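Local coordinates for protein excinuclease ABC, subunit A. (Deinococcus radiodurans, PDB 2VF7) that is a zinc-containing, ATP-binding UvrA-family protein of the ABC superfamily that binds DNA and probably takes part in recognising damaged DNA, at residues T115-A127 against Q345-R359. The protein carries 1 engineered substitution. Sequence-based numbering, arbitrary orientation.
Sequences TLSNLLRMLYSRA and QAIALQRMAADLVKR
Leu356 enters a knobs-into-holes socket formed by Leu116, Leu119, Leu120 and Leu123, joining the antiparallel helices 116-127 and 345-359 of this UvrA-family member of the ABC superfamily. Their axes approach to 9.6 Å, with 162° between the N-to-C directions. The two methyls of the knob divide the socket: Leu356 CD2 meets Leu116 CD2 at 3.9 Å, whereas Leu356 CD1 reaches Leu123 CD1 at 3.8 Å. Leu123 sends CG anti to its backbone N (chi1 178°), bringing its methyl obliquely against the knob.

Further along, Met352 CE lies 3.7 Å from Met122 CB. The same methyl covers one face of the Arg126 guanidinium, the two side chains crossing at about a right angle. At the far end, Ala127 CB packs 3.6 Å from Leu349 CB. Helix 317-328 also borders helix 345-359, where Tyr327 touches Leu349.

Near the opposite end, Leu119 CD1 lies over a face of the Arg359 guanidinium and 3.6 Å from Arg359 CD. Arg359 also grips the Asp355 carboxylate side-on, NE and NH2 converging on one oxygen. With alanine at Arg359, that carboxylate would probably lose this intrahelical charge partner, and Leu119 CD1 the side chain it packs on. Asp355 OD1 receives Arg359 NH2 at 3.0 Å through its syn lone pair, while Arg359 NE approaches the same oxygen from above the carboxylate plane.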
# COMPACT_ATOMS: atom_id res chain seq x y z
N THR A 115 9.16 8.38 -17.83
CA THR A 115 7.80 8.82 -18.20
C THR A 115 7.62 9.08 -19.70
O THR A 115 6.48 9.25 -20.17
CB THR A 115 7.32 10.07 -17.38
OG1 THR A 115 7.62 9.88 -15.99
CG2 THR A 115 5.80 10.29 -17.55
N LEU A 116 8.72 9.07 -20.46
CA LEU A 116 8.71 9.47 -21.88
C LEU A 116 7.80 8.65 -22.80
O LEU A 116 7.16 9.21 -23.70
CB LEU A 116 10.14 9.48 -22.46
CG LEU A 116 11.20 10.41 -21.84
CD1 LEU A 116 12.53 10.26 -22.54
CD2 LEU A 116 10.78 11.88 -21.85
N SER A 117 7.74 7.34 -22.59
CA SER A 117 6.99 6.44 -23.47
C SER A 117 5.53 6.79 -23.53
O SER A 117 4.92 6.68 -24.59
CB SER A 117 7.17 4.98 -23.06
OG SER A 117 8.52 4.58 -23.19
N ASN A 118 4.95 7.19 -22.39
CA ASN A 118 3.55 7.60 -22.36
C ASN A 118 3.31 8.81 -23.25
O ASN A 118 2.35 8.85 -24.03
CB ASN A 118 3.06 7.89 -20.94
CG ASN A 118 1.60 8.36 -20.90
OD1 ASN A 118 0.77 7.96 -21.72
ND2 ASN A 118 1.28 9.22 -19.93
N LEU A 119 4.21 9.80 -23.14
CA LEU A 119 4.03 11.06 -23.83
C LEU A 119 4.08 10.90 -25.34
O LEU A 119 3.39 11.63 -26.09
CB LEU A 119 5.04 12.10 -23.33
CG LEU A 119 5.13 12.42 -21.83
CD1 LEU A 119 6.17 13.49 -21.59
CD2 LEU A 119 3.78 12.82 -21.20
N LEU A 120 4.88 9.94 -25.80
CA LEU A 120 4.95 9.65 -27.23
C LEU A 120 3.86 8.69 -27.73
O LEU A 120 3.74 8.47 -28.93
CB LEU A 120 6.37 9.25 -27.67
CG LEU A 120 7.05 7.90 -27.41
CD1 LEU A 120 6.60 6.82 -28.39
CD2 LEU A 120 8.56 8.07 -27.48
N ARG A 121 3.07 8.14 -26.82
CA ARG A 121 1.84 7.44 -27.23
C ARG A 121 0.77 8.46 -27.58
O ARG A 121 -0.03 8.27 -28.51
CB ARG A 121 1.30 6.51 -26.13
CG ARG A 121 2.15 5.28 -25.86
CD ARG A 121 1.53 4.42 -24.77
NE ARG A 121 2.54 3.58 -24.14
CZ ARG A 121 2.79 3.55 -22.84
NH1 ARG A 121 2.09 4.29 -21.99
NH2 ARG A 121 3.75 2.75 -22.38
N MET A 122 0.76 9.56 -26.82
CA MET A 122 -0.12 10.69 -27.06
C MET A 122 0.32 11.50 -28.28
O MET A 122 -0.50 12.19 -28.89
CB MET A 122 -0.15 11.61 -25.84
CG MET A 122 -0.69 10.98 -24.58
SD MET A 122 -0.40 12.14 -23.24
CE MET A 122 -0.58 11.09 -21.79
N LEU A 123 1.61 11.43 -28.61
CA LEU A 123 2.14 12.09 -29.81
C LEU A 123 1.76 11.34 -31.09
O LEU A 123 1.53 11.96 -32.13
CB LEU A 123 3.66 12.26 -29.72
CG LEU A 123 4.42 12.89 -30.90
CD1 LEU A 123 5.54 13.78 -30.40
CD2 LEU A 123 4.97 11.82 -31.83
N TYR A 124 1.73 10.02 -31.01
CA TYR A 124 1.32 9.18 -32.12
C TYR A 124 -0.20 9.17 -32.26
O TYR A 124 -0.73 9.03 -33.37
CB TYR A 124 1.85 7.75 -31.94
CG TYR A 124 3.24 7.53 -32.51
CD1 TYR A 124 4.39 7.98 -31.83
CD2 TYR A 124 3.41 6.86 -33.72
CE1 TYR A 124 5.67 7.77 -32.36
CE2 TYR A 124 4.69 6.64 -34.25
CZ TYR A 124 5.81 7.10 -33.57
OH TYR A 124 7.05 6.88 -34.10
N SER A 125 -0.88 9.35 -31.13
CA SER A 125 -2.35 9.39 -31.07
C SER A 125 -2.95 10.68 -31.64
O SER A 125 -4.08 10.67 -32.13
CB SER A 125 -2.83 9.19 -29.63
OG SER A 125 -4.24 9.06 -29.58
N ARG A 126 -2.19 11.78 -31.57
CA ARG A 126 -2.70 13.10 -31.94
C ARG A 126 -2.00 13.77 -33.14
O ARG A 126 -2.64 14.54 -33.86
CB ARG A 126 -2.67 14.05 -30.74
CG ARG A 126 -3.54 13.63 -29.57
CD ARG A 126 -3.25 14.49 -28.34
NE ARG A 126 -3.56 13.80 -27.08
CZ ARG A 126 -3.47 14.35 -25.87
NH1 ARG A 126 -3.08 15.61 -25.72
NH2 ARG A 126 -3.78 13.64 -24.79
N ALA A 127 -0.72 13.48 -33.35
CA ALA A 127 0.08 14.22 -34.34
C ALA A 127 0.88 13.36 -35.33
O ALA A 127 1.73 13.88 -36.06
CB ALA A 127 0.99 15.21 -33.62
N GLN A 345 -4.34 19.37 -35.00
CA GLN A 345 -3.00 18.76 -35.17
C GLN A 345 -1.78 19.65 -34.88
O GLN A 345 -1.07 19.43 -33.90
CB GLN A 345 -2.90 18.11 -36.57
CG GLN A 345 -1.87 16.98 -36.70
CD GLN A 345 -0.61 17.36 -37.47
OE1 GLN A 345 0.19 16.49 -37.82
NE2 GLN A 345 -0.43 18.65 -37.75
N ALA A 346 -1.54 20.65 -35.73
CA ALA A 346 -0.32 21.46 -35.64
C ALA A 346 -0.21 22.24 -34.33
O ALA A 346 0.90 22.44 -33.83
CB ALA A 346 -0.20 22.39 -36.84
N ILE A 347 -1.35 22.66 -33.77
CA ILE A 347 -1.39 23.37 -32.48
C ILE A 347 -1.10 22.43 -31.30
O ILE A 347 -0.70 22.88 -30.21
CB ILE A 347 -2.76 24.10 -32.24
CG1 ILE A 347 -3.33 24.70 -33.54
CG2 ILE A 347 -2.63 25.17 -31.14
CD1 ILE A 347 -2.78 26.09 -33.91
N ALA A 348 -1.30 21.13 -31.51
CA ALA A 348 -1.02 20.12 -30.50
C ALA A 348 0.36 19.50 -30.69
O ALA A 348 1.04 19.18 -29.71
CB ALA A 348 -2.10 19.03 -30.50
N LEU A 349 0.78 19.36 -31.95
CA LEU A 349 2.11 18.83 -32.29
C LEU A 349 3.23 19.76 -31.84
O LEU A 349 4.32 19.31 -31.46
CB LEU A 349 2.20 18.56 -33.80
CG LEU A 349 3.57 18.21 -34.42
CD1 LEU A 349 3.44 17.06 -35.43
CD2 LEU A 349 4.22 19.45 -35.06
N GLN A 350 2.96 21.07 -31.88
CA GLN A 350 3.95 22.06 -31.48
C GLN A 350 4.22 21.97 -29.98
O GLN A 350 5.38 21.95 -29.55
CB GLN A 350 3.51 23.48 -31.87
CG GLN A 350 4.66 24.53 -31.91
CD GLN A 350 5.13 25.01 -30.51
OE1 GLN A 350 4.28 25.13 -29.57
NE2 GLN A 350 6.45 25.22 -30.37
N ARG A 351 3.13 21.91 -29.19
CA ARG A 351 3.24 21.99 -27.73
C ARG A 351 3.81 20.71 -27.11
O ARG A 351 4.31 20.73 -25.99
CB ARG A 351 1.89 22.37 -27.08
CG ARG A 351 0.86 21.26 -27.00
CD ARG A 351 -0.02 21.41 -25.76
NE ARG A 351 -0.56 20.13 -25.31
CZ ARG A 351 0.10 19.24 -24.57
NH1 ARG A 351 1.36 19.47 -24.18
NH2 ARG A 351 -0.49 18.10 -24.21
N MET A 352 3.74 19.62 -27.87
CA MET A 352 4.18 18.31 -27.40
C MET A 352 5.65 18.04 -27.73
O MET A 352 6.42 17.64 -26.86
CB MET A 352 3.30 17.20 -27.97
CG MET A 352 1.83 17.33 -27.63
SD MET A 352 0.80 16.04 -28.34
CE MET A 352 0.50 15.07 -26.87
N ALA A 353 6.03 18.27 -28.98
CA ALA A 353 7.42 18.11 -29.41
C ALA A 353 8.39 18.98 -28.60
O ALA A 353 9.53 18.59 -28.38
CB ALA A 353 7.55 18.41 -30.89
N ALA A 354 7.91 20.14 -28.15
CA ALA A 354 8.69 21.03 -27.28
C ALA A 354 8.71 20.51 -25.84
O ALA A 354 9.73 20.60 -25.15
CB ALA A 354 8.14 22.45 -27.34
N ASP A 355 7.58 19.98 -25.40
CA ASP A 355 7.41 19.40 -24.07
C ASP A 355 8.25 18.13 -23.88
O ASP A 355 8.80 17.89 -22.81
CB ASP A 355 5.92 19.10 -23.84
CG ASP A 355 5.66 18.25 -22.62
OD1 ASP A 355 5.95 18.71 -21.50
OD2 ASP A 355 5.15 17.12 -22.80
N LEU A 356 8.34 17.32 -24.94
CA LEU A 356 9.17 16.13 -24.94
C LEU A 356 10.66 16.44 -25.01
O LEU A 356 11.47 15.79 -24.37
CB LEU A 356 8.79 15.21 -26.11
CG LEU A 356 7.93 13.98 -25.79
CD1 LEU A 356 7.33 13.42 -27.06
CD2 LEU A 356 8.75 12.93 -25.06
N VAL A 357 11.02 17.45 -25.79
CA VAL A 357 12.42 17.78 -26.00
C VAL A 357 13.00 18.56 -24.80
O VAL A 357 14.21 18.57 -24.59
CB VAL A 357 12.62 18.53 -27.35
CG1 VAL A 357 12.38 20.01 -27.19
CG2 VAL A 357 14.01 18.27 -27.91
N LYS A 358 12.13 19.20 -24.02
CA LYS A 358 12.54 19.90 -22.81
C LYS A 358 12.94 18.87 -21.76
O LYS A 358 14.00 18.99 -21.13
CB LYS A 358 11.41 20.79 -22.28
CG LYS A 358 11.76 21.64 -21.05
CD LYS A 358 10.54 21.84 -20.13
CE LYS A 358 10.11 20.51 -19.46
NZ LYS A 358 8.79 20.60 -18.76
N ARG A 359 12.09 17.87 -21.58
CA ARG A 359 12.40 16.70 -20.74
C ARG A 359 13.68 16.01 -21.19
O ARG A 359 14.54 15.71 -20.38
CB ARG A 359 11.25 15.71 -20.74
CG ARG A 359 10.18 16.03 -19.74
CD ARG A 359 8.83 15.52 -20.17
NE ARG A 359 7.81 16.53 -19.90
CZ ARG A 359 7.01 16.55 -18.83
NH1 ARG A 359 7.08 15.59 -17.92
NH2 ARG A 359 6.13 17.54 -18.69